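Local atomic coordinates of ABC-type branched-chain amino acid transport systems periplasmic component-like protein (Thermomonospora curvata, PDB entry 4N03), a protein that probably serves as the extracytoplasmic substrate-binding component of an ABC transporter, holding palmitic acid between its two lobes. Residues 45-49 and 230-234; 130-134 and 179-183; 135-139 and 362-366; 148-153 and 183-188. One frame throughout, in Å; residues are numbered along the deposited sequence.

How the contacts relate
From the N terminus, 45-49, at the start of helix 47-66 in the lobe built on the four-stranded parallel sheet, meets 230-234 of the lobe built on the seven-stranded sheet, so contact 1 closes the longest loop but one. Contacts 2 (130-134 with 179-183) and 4 (148-153 with 183-188) nest inside it. These two cross each other, share S183 and one water, and join the passage out of strand 126-129 to helices 148-161 and 179-195. Contact 3 (135-139 with 362-366) closes the longest loop, enclosing contact 4 but crossing contacts 1 and 2, and pairs two connections between the lobes. Contacts 1, 2 and 4 all touch the palmitic acid.

Contact 1: 45-49 and 230-234; sequences VYAPL and AGPQQ. With PLM (palmitic acid), chain B.
Two helix starts face each other across the ligand cleft: 45-49 is a turn running into helix 47-66, with Y46 at the N-cap position, and 230-234 leaves strand 225-229 extended (A230 phi/psi -159/-163) and enters helix 232-244 with G231 as N-cap. The CA atoms come nearest at V45 and G231, 6.2 Å apart. G231 N donates to Q234 OE1 (3.0 Å), so the side chain of the third helical residue folds back over the N-cap. A CB on G231 would clash with V45 CG2. V45 (chi1 p) points toward this turn, its CG2 3.6 Å from Q234 OE1, and a water links V45 O (2.7 Å) to Q233 N (2.9 Å). The helices belong to different lobes, an arrangement consistent with the closed, ligand-bound state of a type I periplasmic binding protein. Y46 (chi1 m) sends its ring along the interface, CE1 lying 3.8 Å from P232 CD. Its OH is hydrogen-bonded with S256 and lies 3.0 Å from A230 O, at best a weak hydrogen bond. Palmitic acid C4 lies over one face of this ring, 3.7 Å from Y46 CZ. L49 CD1 packs against P232 CG (4.1 Å) and palmitic acid C8 (3.9 Å).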
loop_
_atom_site.group_PDB
_atom_site.type_symbol
_atom_site.label_atom_id
_atom_site.label_comp_id
_atom_site.label_asym_id
_atom_site.label_seq_id
_atom_site.Cartn_x
_atom_site.Cartn_y
_atom_site.Cartn_z
ATOM N N VAL A 45 -1.036 -5.771 -13.453
ATOM C CA VAL A 45 -2.267 -5.895 -12.687
ATOM C C VAL A 45 -2.582 -4.645 -11.848
ATOM O O VAL A 45 -3.712 -4.429 -11.516
ATOM C CB VAL A 45 -2.263 -7.183 -11.864
ATOM C CG1 VAL A 45 -1.298 -7.070 -10.716
ATOM C CG2 VAL A 45 -3.680 -7.503 -11.319
ATOM N N TYR A 46 -1.567 -3.875 -11.482
ATOM C CA TYR A 46 -1.793 -2.671 -10.678
ATOM C C TYR A 46 -1.738 -1.366 -11.476
ATOM O O TYR A 46 -1.745 -0.317 -10.872
ATOM C CB TYR A 46 -0.854 -2.631 -9.477
ATOM C CG TYR A 46 -1.235 -3.683 -8.483
ATOM C CD1 TYR A 46 -2.406 -3.592 -7.814
ATOM C CD2 TYR A 46 -0.436 -4.792 -8.235
ATOM C CE1 TYR A 46 -2.822 -4.551 -6.906
ATOM C CE2 TYR A 46 -0.824 -5.775 -7.308
ATOM C CZ TYR A 46 -2.015 -5.652 -6.657
ATOM O OH TYR A 46 -2.401 -6.557 -5.716
ATOM N N ALA A 47 -1.725 -1.440 -12.798
ATOM C CA ALA A 47 -1.601 -0.251 -13.664
ATOM C C ALA A 47 -2.383 1.008 -13.209
ATOM O O ALA A 47 -1.777 2.046 -13.102
ATOM C CB ALA A 47 -1.977 -0.601 -15.103
ATOM N N PRO A 48 -3.694 0.912 -12.933
ATOM C CA PRO A 48 -4.362 2.206 -12.665
ATOM C C PRO A 48 -3.949 2.765 -11.298
ATOM O O PRO A 48 -3.944 3.975 -11.090
ATOM C CB PRO A 48 -5.847 1.827 -12.641
ATOM C CG PRO A 48 -5.878 0.375 -12.277
ATOM C CD PRO A 48 -4.656 -0.192 -12.986
ATOM N N LEU A 49 -3.629 1.868 -10.353
ATOM C CA LEU A 49 -3.229 2.292 -9.002
ATOM C C LEU A 49 -1.811 2.817 -9.019
ATOM O O LEU A 49 -1.544 3.843 -8.395
ATOM C CB LEU A 49 -3.416 1.184 -7.983
ATOM C CG LEU A 49 -4.911 0.871 -7.740
ATOM C CD1 LEU A 49 -5.045 -0.484 -7.093
ATOM C CD2 LEU A 49 -5.603 1.903 -6.873
ATOM N N ALA A 230 -5.126 -10.100 -3.767
ATOM C CA ALA A 230 -4.836 -10.068 -5.203
ATOM C C ALA A 230 -5.083 -8.625 -5.646
ATOM O O ALA A 230 -5.071 -7.702 -4.811
ATOM C CB ALA A 230 -5.720 -11.043 -5.915
ATOM N N GLY A 231 -5.216 -8.425 -6.953
ATOM C CA GLY A 231 -5.428 -7.104 -7.501
ATOM C C GLY A 231 -6.817 -6.940 -8.018
ATOM O O GLY A 231 -7.710 -7.779 -7.876
ATOM N N PRO A 232 -7.081 -5.761 -8.627
ATOM C CA PRO A 232 -8.427 -5.428 -9.068
ATOM C C PRO A 232 -9.047 -6.437 -10.032
ATOM O O PRO A 232 -10.202 -6.806 -9.882
ATOM C CB PRO A 232 -8.252 -4.040 -9.725
ATOM C CG PRO A 232 -7.072 -3.427 -9.030
ATOM C CD PRO A 232 -6.160 -4.614 -8.756
ATOM N N GLN A 233 -8.264 -6.901 -11.001
ATOM C CA GLN A 233 -8.785 -7.850 -11.973
ATOM C C GLN A 233 -9.310 -9.111 -11.311
ATOM O O GLN A 233 -10.396 -9.629 -11.632
ATOM C CB GLN A 233 -7.715 -8.206 -12.989
ATOM C CG GLN A 233 -8.031 -9.390 -13.894
ATOM C CD GLN A 233 -6.864 -9.747 -14.780
ATOM O OE1 GLN A 233 -7.036 -9.952 -15.973
ATOM N NE2 GLN A 233 -5.689 -9.852 -14.206
ATOM N N GLN A 234 -8.561 -9.658 -10.352
ATOM C CA GLN A 234 -8.975 -10.860 -9.632
ATOM C C GLN A 234 -10.204 -10.584 -8.796
ATOM O O GLN A 234 -11.091 -11.442 -8.696
ATOM C CB GLN A 234 -7.871 -11.461 -8.790
ATOM C CG GLN A 234 -6.736 -12.037 -9.610
ATOM C CD GLN A 234 -5.675 -11.061 -10.058
ATOM O OE1 GLN A 234 -5.550 -9.977 -9.511
ATOM N NE2 GLN A 234 -4.876 -11.479 -11.038
HETATM C C1 PLM B . 1.944 -6.158 -3.118
HETATM O O1 PLM B . 2.222 -5.916 -1.915
HETATM O O2 PLM B . 2.713 -6.723 -3.926
HETATM C C2 PLM B . 0.667 -5.580 -3.683
HETATM C C3 PLM B . 0.959 -4.061 -4.054
HETATM C C4 PLM B . -0.287 -3.291 -4.427
HETATM C C5 PLM B . 0.001 -1.888 -4.834
HETATM C C6 PLM B . -1.188 -0.953 -5.145
HETATM C C7 PLM B . -1.604 -0.192 -3.893
HETATM C C8 PLM B . -2.870 0.612 -4.004
HETATM C C9 PLM B . -3.115 1.601 -2.880
HETATM C CA PLM B . -3.917 1.047 -1.679
HETATM C CB PLM B . -3.808 2.091 -0.497
HETATM C CC PLM B . -3.322 1.411 0.816
HETATM C CD PLM B . -2.691 2.357 1.816
HETATM C CE PLM B . -2.163 1.745 3.107
HETATM C CF PLM B . -1.041 2.613 3.699
HETATM C CG PLM B . -1.520 3.758 4.574
HETATM O O HOH W 1 -6.128 -5.360 -12.312
#

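Contact 2: 130-134 and 179-183. With PLM (palmitic acid), chain B.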
loop_
_atom_site.group_PDB
_atom_site.type_symbol
_atom_site.label_atom_id
_atom_site.label_comp_id
_atom_site.label_asym_id
_atom_site.label_seq_id
_atom_site.Cartn_x
_atom_site.Cartn_y
_atom_site.Cartn_z
ATOM N N ALA A 130 3.561 -1.483 -0.626
ATOM C CA ALA A 130 3.770 -2.867 -0.356
ATOM C C ALA A 130 3.799 -3.028 1.164
ATOM O O ALA A 130 4.422 -2.225 1.839
ATOM C CB ALA A 130 5.063 -3.330 -0.934
ATOM N N TRP A 131 3.097 -3.996 1.674
ATOM C CA TRP A 131 2.882 -4.089 3.101
ATOM C C TRP A 131 3.187 -5.462 3.710
ATOM O O TRP A 131 2.690 -5.811 4.750
ATOM C CB TRP A 131 1.484 -3.546 3.452
ATOM C CG TRP A 131 1.370 -2.101 3.111
ATOM C CD1 TRP A 131 1.861 -1.117 3.863
ATOM C CD2 TRP A 131 0.902 -1.478 1.885
ATOM N NE1 TRP A 131 1.708 0.104 3.255
ATOM C CE2 TRP A 131 1.148 -0.107 2.004
ATOM C CE3 TRP A 131 0.343 -1.952 0.702
ATOM C CZ2 TRP A 131 0.807 0.807 1.001
ATOM C CZ3 TRP A 131 -0.000 -1.053 -0.272
ATOM C CH2 TRP A 131 0.226 0.306 -0.120
ATOM N N THR A 132 4.036 -6.223 3.034
ATOM C CA THR A 132 4.502 -7.446 3.607
ATOM C C THR A 132 5.407 -7.199 4.814
ATOM O O THR A 132 6.233 -6.299 4.853
ATOM C CB THR A 132 5.244 -8.269 2.547
ATOM O OG1 THR A 132 5.611 -9.532 3.113
ATOM C CG2 THR A 132 6.505 -7.620 2.026
ATOM N N THR A 133 5.349 -8.135 5.776
ATOM C CA THR A 133 6.284 -8.161 6.888
ATOM C C THR A 133 7.696 -8.482 6.412
ATOM O O THR A 133 8.656 -8.190 7.134
ATOM C CB THR A 133 5.852 -9.196 7.924
ATOM O OG1 THR A 133 5.657 -10.462 7.282
ATOM C CG2 THR A 133 4.561 -8.776 8.561
ATOM N N ALA A 134 7.843 -9.004 5.195
ATOM C CA ALA A 134 9.154 -9.267 4.679
ATOM C C ALA A 134 9.982 -8.015 4.479
ATOM O O ALA A 134 11.175 -8.094 4.280
ATOM C CB ALA A 134 9.066 -10.100 3.418
ATOM N N ASP A 179 5.271 -12.980 -0.921
ATOM C CA ASP A 179 5.310 -11.959 0.126
ATOM C C ASP A 179 4.018 -11.282 0.451
ATOM O O ASP A 179 3.761 -10.923 1.602
ATOM C CB ASP A 179 6.232 -10.759 -0.344
ATOM C CG ASP A 179 7.671 -10.982 -0.090
ATOM O OD1 ASP A 179 8.074 -12.078 0.402
ATOM O OD2 ASP A 179 8.456 -10.110 -0.384
ATOM N N TYR A 180 3.224 -10.955 -0.578
ATOM C CA TYR A 180 1.970 -10.212 -0.354
ATOM C C TYR A 180 0.901 -11.192 0.148
ATOM O O TYR A 180 0.476 -11.109 1.303
ATOM C CB TYR A 180 1.552 -9.474 -1.643
ATOM C CG TYR A 180 0.113 -9.056 -1.755
ATOM C CD1 TYR A 180 -0.682 -8.733 -0.671
ATOM C CD2 TYR A 180 -0.462 -8.914 -3.008
ATOM C CE1 TYR A 180 -2.006 -8.328 -0.821
ATOM C CE2 TYR A 180 -1.758 -8.461 -3.176
ATOM C CZ TYR A 180 -2.527 -8.179 -2.103
ATOM O OH TYR A 180 -3.835 -7.730 -2.239
ATOM N N GLY A 181 0.453 -12.109 -0.695
ATOM C CA GLY A 181 -0.627 -12.977 -0.285
ATOM C C GLY A 181 -0.282 -13.846 0.892
ATOM O O GLY A 181 -1.123 -14.121 1.718
ATOM N N GLY A 182 0.986 -14.281 0.944
ATOM C CA GLY A 182 1.448 -15.123 2.040
ATOM C C GLY A 182 1.459 -14.400 3.357
ATOM O O GLY A 182 1.185 -14.999 4.397
ATOM N N SER A 183 1.777 -13.108 3.365
ATOM C CA SER A 183 1.711 -12.325 4.589
ATOM C C SER A 183 0.274 -12.164 5.043
ATOM O O SER A 183 -0.055 -12.319 6.209
ATOM C CB SER A 183 2.424 -11.002 4.401
ATOM O OG SER A 183 2.322 -10.153 5.516
HETATM C C1 PLM B . 1.944 -6.158 -3.118
HETATM O O1 PLM B . 2.222 -5.916 -1.915
HETATM O O2 PLM B . 2.713 -6.723 -3.926
HETATM C C2 PLM B . 0.667 -5.580 -3.683
HETATM C C3 PLM B . 0.959 -4.061 -4.054
HETATM C C4 PLM B . -0.287 -3.291 -4.427
HETATM C C5 PLM B . 0.001 -1.888 -4.834
HETATM C C6 PLM B . -1.188 -0.953 -5.145
HETATM C C7 PLM B . -1.604 -0.192 -3.893
HETATM C C8 PLM B . -2.870 0.612 -4.004
HETATM C C9 PLM B . -3.115 1.601 -2.880
HETATM C CA PLM B . -3.917 1.047 -1.679
HETATM C CB PLM B . -3.808 2.091 -0.497
HETATM C CC PLM B . -3.322 1.411 0.816
HETATM C CD PLM B . -2.691 2.357 1.816
HETATM C CE PLM B . -2.163 1.745 3.107
HETATM C CF PLM B . -1.041 2.613 3.699
HETATM C CG PLM B . -1.520 3.758 4.574
HETATM O O HOH W 2 3.276 -11.701 7.607
#
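This is a buried, mainly polar contact between the loop leaving strand 126-129 and the N-terminal part of helix 179-195, beside the head of the bound fatty acid. T132 is its centre. With its CA 5.5 Å from that of Y180 and its side chain directed toward the helix, it donates from OG1 to D179 O at 2.8 Å. The same OG1 accepts from A134 N at 3.1 Å, which makes an ST turn and leads the chain into the short 3-10 segment that follows. A134 CB rests 3.7 Å from D179 OD1. One turn further along the helix, S183 approaches the loop: its CB is 3.7 Å from T132 OG1, and a water bridges T133 OG1 (2.7 Å) and S183 OG (2.8 Å). T133 OG1 is also bonded to T404 O near the C terminus. Neither aromatic side chain does much for the contact between the segments; both turn to the ligand instead. Y180 lays a ring face against palmitic acid C2, with its CD2 3.6 Å away, and W131 CZ2 is 3.7 Å from carbon CF of the same chain. Loop and helix 179-195 thus line the interlobe cleft, consistent with the binding site of type I periplasmic binding proteins.

Contact 3: 135-139 and 362-366; sequences LLGSK and FDKPA
The ring of F362 slides under the backbone at S138 and K139: K139 CA stands 3.6 Å above the centroid of the F362 ring, 12° off its normal, in a CH-pi contact over the face, and K139 N is 3.4 Å from F362 CE2. S138 C lies 3.5 Å from F362 CD2. The ring reaches this position with chi1 at 42° (p) from a backbone at phi/psi -150/20. Both segments are irregular, and their CA atoms come nearest at G137 and D363, 5.1 Å apart. Here the main chains are joined by one hydrogen bond, from G137 N to F362 O (2.7 Å, N-H...O angle 149°). G137 has a positive phi (88/11), a conformation in which a CB would press on the carbonyl oxygen of L136. L136 (chi1 m, chi2 t) runs along 362-366 from F362 to P365, with CB 3.7 Å from F362 O, CD2 3.8 Å from K364 O and CD1 4.4 Å from P365 CD. The two segments belong to separate connections between the lobes, 130-147 and 344-369, so the contact pairs two of the interlobe connections, consistent with the hinge of a type I periplasmic binding protein. Around it, S138 OG bonds to E120 of helix 109-122, K139 NZ to N341 of helix 336-343, and P365 packs on V150 of helix 148-161.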
loop_
_atom_site.group_PDB
_atom_site.type_symbol
_atom_site.label_atom_id
_atom_site.label_comp_id
_atom_site.label_asym_id
_atom_site.label_seq_id
_atom_site.Cartn_x
_atom_site.Cartn_y
_atom_site.Cartn_z
ATOM N N LEU A 135 9.344 -6.830 4.501
ATOM C CA LEU A 135 10.020 -5.548 4.359
ATOM C C LEU A 135 10.274 -4.831 5.670
ATOM O O LEU A 135 10.912 -3.787 5.654
ATOM C CB LEU A 135 9.286 -4.657 3.354
ATOM C CG LEU A 135 9.206 -5.251 1.949
ATOM C CD1 LEU A 135 8.342 -4.405 1.056
ATOM C CD2 LEU A 135 10.586 -5.503 1.320
ATOM N N LEU A 136 9.782 -5.377 6.791
ATOM C CA LEU A 136 10.179 -4.892 8.094
ATOM C C LEU A 136 11.613 -5.295 8.378
ATOM O O LEU A 136 12.166 -6.200 7.725
ATOM C CB LEU A 136 9.255 -5.433 9.192
ATOM C CG LEU A 136 7.803 -4.941 9.136
ATOM C CD1 LEU A 136 7.050 -5.626 10.270
ATOM C CD2 LEU A 136 7.714 -3.420 9.276
ATOM N N GLY A 137 12.216 -4.629 9.340
ATOM C CA GLY A 137 13.572 -4.975 9.778
ATOM C C GLY A 137 14.674 -4.310 9.023
ATOM O O GLY A 137 15.847 -4.642 9.186
ATOM N N SER A 138 14.348 -3.326 8.195
ATOM C CA SER A 138 15.393 -2.561 7.493
ATOM C C SER A 138 15.309 -1.111 7.837
ATOM O O SER A 138 14.264 -0.473 7.589
ATOM C CB SER A 138 15.244 -2.643 5.998
ATOM O OG SER A 138 16.178 -1.671 5.454
ATOM N N LYS A 139 16.384 -0.508 8.334
ATOM C CA LYS A 139 16.396 0.914 8.666
ATOM C C LYS A 139 15.956 1.745 7.463
ATOM O O LYS A 139 15.348 2.783 7.663
ATOM C CB LYS A 139 17.805 1.388 9.134
ATOM C CG LYS A 139 17.855 2.787 9.769
ATOM C CD LYS A 139 19.277 3.267 10.109
ATOM C CE LYS A 139 19.273 4.751 10.479
ATOM N NZ LYS A 139 20.632 5.227 10.854
ATOM N N PHE A 362 11.303 -0.011 13.195
ATOM C CA PHE A 362 11.075 -0.757 11.965
ATOM C C PHE A 362 11.092 -2.282 12.254
ATOM O O PHE A 362 11.169 -3.053 11.317
ATOM C CB PHE A 362 12.060 -0.339 10.840
ATOM C CG PHE A 362 13.472 -0.130 11.275
ATOM C CD1 PHE A 362 13.869 1.070 11.787
ATOM C CD2 PHE A 362 14.417 -1.180 11.229
ATOM C CE1 PHE A 362 15.169 1.253 12.234
ATOM C CE2 PHE A 362 15.723 -0.964 11.623
ATOM C CZ PHE A 362 16.080 0.219 12.159
ATOM N N ASP A 363 10.892 -2.629 13.524
ATOM C CA ASP A 363 10.801 -4.015 13.939
ATOM C C ASP A 363 9.379 -4.427 14.222
ATOM O O ASP A 363 9.152 -5.481 14.862
ATOM C CB ASP A 363 11.663 -4.274 15.182
ATOM C CG ASP A 363 11.216 -3.503 16.375
ATOM O OD1 ASP A 363 10.942 -2.283 16.263
ATOM O OD2 ASP A 363 11.119 -4.087 17.462
ATOM N N LYS A 364 8.419 -3.629 13.773
ATOM C CA LYS A 364 6.986 -3.847 13.983
ATOM C C LYS A 364 6.252 -2.844 13.086
ATOM O O LYS A 364 6.903 -1.914 12.614
ATOM C CB LYS A 364 6.637 -3.643 15.468
ATOM C CG LYS A 364 7.018 -2.286 16.015
ATOM C CD LYS A 364 7.137 -2.236 17.550
ATOM C CE LYS A 364 8.251 -1.246 17.964
ATOM N NZ LYS A 364 8.639 -0.889 19.375
ATOM N N PRO A 365 4.969 -3.027 12.895
ATOM C CA PRO A 365 4.286 -2.103 11.971
ATOM C C PRO A 365 4.207 -0.690 12.544
ATOM O O PRO A 365 4.119 -0.476 13.739
ATOM C CB PRO A 365 2.894 -2.718 11.868
ATOM C CG PRO A 365 3.124 -4.188 12.166
ATOM C CD PRO A 365 4.112 -4.156 13.261
ATOM N N ALA A 366 4.185 0.286 11.627
ATOM C CA ALA A 366 4.091 1.700 11.945
ATOM C C ALA A 366 2.773 2.085 12.621
ATOM O O ALA A 366 2.741 3.088 13.306
ATOM C CB ALA A 366 4.279 2.489 10.688
#

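Contact 4: 148-153 and 183-188; sequences YDVDMI and SALRGT. With PLM (palmitic acid), chain B.
Helices 148-153 and 183-188 come exceptionally close, backbone against backbone: the CA atoms of D149 and G187 are only 3.8 Å apart, and G187 CA makes a CA-H...O contact with D149 O at 3.5 Å (150° at the hydrogen). A CB on G187 would sit 2.1 Å from D149 O. The axes pass within 6.7 Å at a crossing angle of -37°, N-to-C directions roughly aligned, as suits successive helices on one side of the parallel strands of an alpha/beta lobe. The small residues S183, A184 and G187 let the larger ones of 148-153 close in. Y148 CB is 3.6 Å from A184 N, D149 CB 3.2 Å from S183 O, and the CG of M152 (selenomethionine, chi1 m) 3.4 Å from A184 O and 3.8 Å from A184 CB. I153 CG1 reaches G187 O at 3.4 Å. D149 (chi1 p) accepts from V150 N through OD1 (2.9 Å), which T147 also reaches; a water links D149 OD2 (2.8 Å, weak) to S183 OG (2.8 Å). The Y148 side chain (chi1 m) leaves the interface for the cleft, where OH donates to palmitic acid O1 at 2.5 Å. With Y84 and S109 also hydrogen-bonded to the ligand, the acid head sits in a polar pocket of hydroxyl groups, to which helix 148-153 contributes this short bond.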
loop_
_atom_site.group_PDB
_atom_site.type_symbol
_atom_site.label_atom_id
_atom_site.label_comp_id
_atom_site.label_asym_id
_atom_site.label_seq_id
_atom_site.Cartn_x
_atom_site.Cartn_y
_atom_site.Cartn_z
ATOM N N TYR A 148 0.193 -6.672 6.083
ATOM C CA TYR A 148 -0.940 -7.403 5.550
ATOM C C TYR A 148 -1.588 -8.350 6.519
ATOM O O TYR A 148 -2.777 -8.593 6.527
ATOM C CB TYR A 148 -0.534 -8.188 4.327
ATOM C CG TYR A 148 -0.266 -7.370 3.106
ATOM C CD1 TYR A 148 -1.182 -6.413 2.616
ATOM C CD2 TYR A 148 0.909 -7.506 2.423
ATOM C CE1 TYR A 148 -0.917 -5.684 1.470
ATOM C CE2 TYR A 148 1.158 -6.781 1.269
ATOM C CZ TYR A 148 0.230 -5.864 0.785
ATOM O OH TYR A 148 0.422 -5.108 -0.356
ATOM N N ASP A 149 -0.748 -9.029 7.325
ATOM C CA ASP A 149 -1.194 -9.943 8.366
ATOM C C ASP A 149 -2.081 -9.257 9.387
ATOM O O ASP A 149 -3.151 -9.733 9.691
ATOM C CB ASP A 149 -0.052 -10.723 9.000
ATOM C CG ASP A 149 1.142 -9.924 9.464
ATOM O OD1 ASP A 149 1.150 -8.674 9.350
ATOM O OD2 ASP A 149 2.105 -10.594 9.927
ATOM N N VAL A 150 -1.612 -8.117 9.899
ATOM C CA VAL A 150 -2.402 -7.346 10.832
ATOM C C VAL A 150 -3.721 -6.917 10.225
ATOM O O VAL A 150 -4.752 -6.989 10.900
ATOM C CB VAL A 150 -1.586 -6.107 11.282
ATOM C CG1 VAL A 150 -2.437 -5.031 11.972
ATOM C CG2 VAL A 150 -0.436 -6.565 12.174
ATOM N N ASP A 151 -3.763 -6.517 8.946
ATOM C CA ASP A 151 -5.036 -6.184 8.320
ATOM C C ASP A 151 -5.998 -7.375 8.301
ATOM O O ASP A 151 -7.174 -7.197 8.554
ATOM C CB ASP A 151 -4.866 -5.680 6.893
ATOM C CG ASP A 151 -4.379 -4.254 6.806
ATOM O OD1 ASP A 151 -4.509 -3.488 7.761
ATOM O OD2 ASP A 151 -3.901 -3.939 5.681
HETATM N N MSE A 152 -5.527 -8.589 7.965
HETATM C CA MSE A 152 -6.409 -9.739 7.998
HETATM C C MSE A 152 -6.814 -10.122 9.406
HETATM O O MSE A 152 -7.922 -10.573 9.592
HETATM C CB MSE A 152 -5.765 -10.944 7.296
HETATM C CG MSE A 152 -5.646 -10.778 5.780
HETATM SE SE MSE A 152 -7.375 -10.725 4.911
HETATM C CE MSE A 152 -7.578 -8.904 4.663
ATOM N N ILE A 153 -5.944 -9.946 10.387
ATOM C CA ILE A 153 -6.359 -10.254 11.762
ATOM C C ILE A 153 -7.499 -9.339 12.193
ATOM O O ILE A 153 -8.538 -9.769 12.690
ATOM C CB ILE A 153 -5.153 -10.149 12.706
ATOM C CG1 ILE A 153 -4.145 -11.279 12.397
ATOM C CG2 ILE A 153 -5.615 -10.272 14.142
ATOM C CD1 ILE A 153 -2.783 -11.019 12.997
ATOM N N SER A 183 1.777 -13.108 3.365
ATOM C CA SER A 183 1.711 -12.325 4.589
ATOM C C SER A 183 0.274 -12.164 5.043
ATOM O O SER A 183 -0.055 -12.319 6.209
ATOM C CB SER A 183 2.424 -11.002 4.401
ATOM O OG SER A 183 2.322 -10.153 5.516
ATOM N N ALA A 184 -0.625 -11.817 4.106
ATOM C CA ALA A 184 -2.020 -11.741 4.454
ATOM C C ALA A 184 -2.491 -13.065 5.075
ATOM O O ALA A 184 -3.199 -13.081 6.062
ATOM C CB ALA A 184 -2.821 -11.351 3.230
ATOM N N LEU A 185 -2.181 -14.135 4.365
ATOM C CA LEU A 185 -2.575 -15.485 4.788
ATOM C C LEU A 185 -2.083 -15.855 6.205
ATOM O O LEU A 185 -2.813 -16.458 6.968
ATOM C CB LEU A 185 -2.063 -16.503 3.785
ATOM C CG LEU A 185 -2.402 -17.959 4.054
ATOM C CD1 LEU A 185 -3.879 -18.229 3.950
ATOM C CD2 LEU A 185 -1.648 -18.835 3.084
ATOM N N ARG A 186 -0.894 -15.406 6.513
ATOM C CA ARG A 186 -0.382 -15.608 7.865
ATOM C C ARG A 186 -1.316 -15.026 8.894
ATOM O O ARG A 186 -1.596 -15.594 9.951
ATOM C CB ARG A 186 1.031 -15.050 7.996
ATOM C CG ARG A 186 1.661 -15.321 9.341
ATOM C CD ARG A 186 2.981 -14.633 9.468
ATOM N NE ARG A 186 3.590 -14.889 10.761
ATOM C CZ ARG A 186 4.709 -15.526 10.957
ATOM N NH1 ARG A 186 5.442 -15.979 9.964
ATOM N NH2 ARG A 186 5.131 -15.607 12.172
ATOM N N GLY A 187 -1.805 -13.816 8.633
ATOM C CA GLY A 187 -2.779 -13.172 9.521
ATOM C C GLY A 187 -4.090 -13.924 9.597
ATOM O O GLY A 187 -4.627 -14.167 10.679
ATOM N N THR A 188 -4.620 -14.332 8.446
ATOM C CA THR A 188 -5.821 -15.150 8.429
ATOM C C THR A 188 -5.672 -16.374 9.339
ATOM O O THR A 188 -6.589 -16.688 10.113
ATOM C CB THR A 188 -6.120 -15.607 7.007
ATOM O OG1 THR A 188 -6.273 -14.451 6.185
ATOM C CG2 THR A 188 -7.368 -16.418 6.930
HETATM C C1 PLM B . 1.944 -6.158 -3.118
HETATM O O1 PLM B . 2.222 -5.916 -1.915
HETATM O O2 PLM B . 2.713 -6.723 -3.926
HETATM C C2 PLM B . 0.667 -5.580 -3.683
HETATM C C3 PLM B . 0.959 -4.061 -4.054
HETATM C C4 PLM B . -0.287 -3.291 -4.427
HETATM C C5 PLM B . 0.001 -1.888 -4.834
HETATM C C6 PLM B . -1.188 -0.953 -5.145
HETATM C C7 PLM B . -1.604 -0.192 -3.893
HETATM C C8 PLM B . -2.870 0.612 -4.004
HETATM C C9 PLM B . -3.115 1.601 -2.880
HETATM C CA PLM B . -3.917 1.047 -1.679
HETATM C CB PLM B . -3.808 2.091 -0.497
HETATM C CC PLM B . -3.322 1.411 0.816
HETATM C CD PLM B . -2.691 2.357 1.816
HETATM C CE PLM B . -2.163 1.745 3.107
HETATM C CF PLM B . -1.041 2.613 3.699
HETATM C CG PLM B . -1.520 3.758 4.574
HETATM O O HOH W 2 3.276 -11.701 7.607
#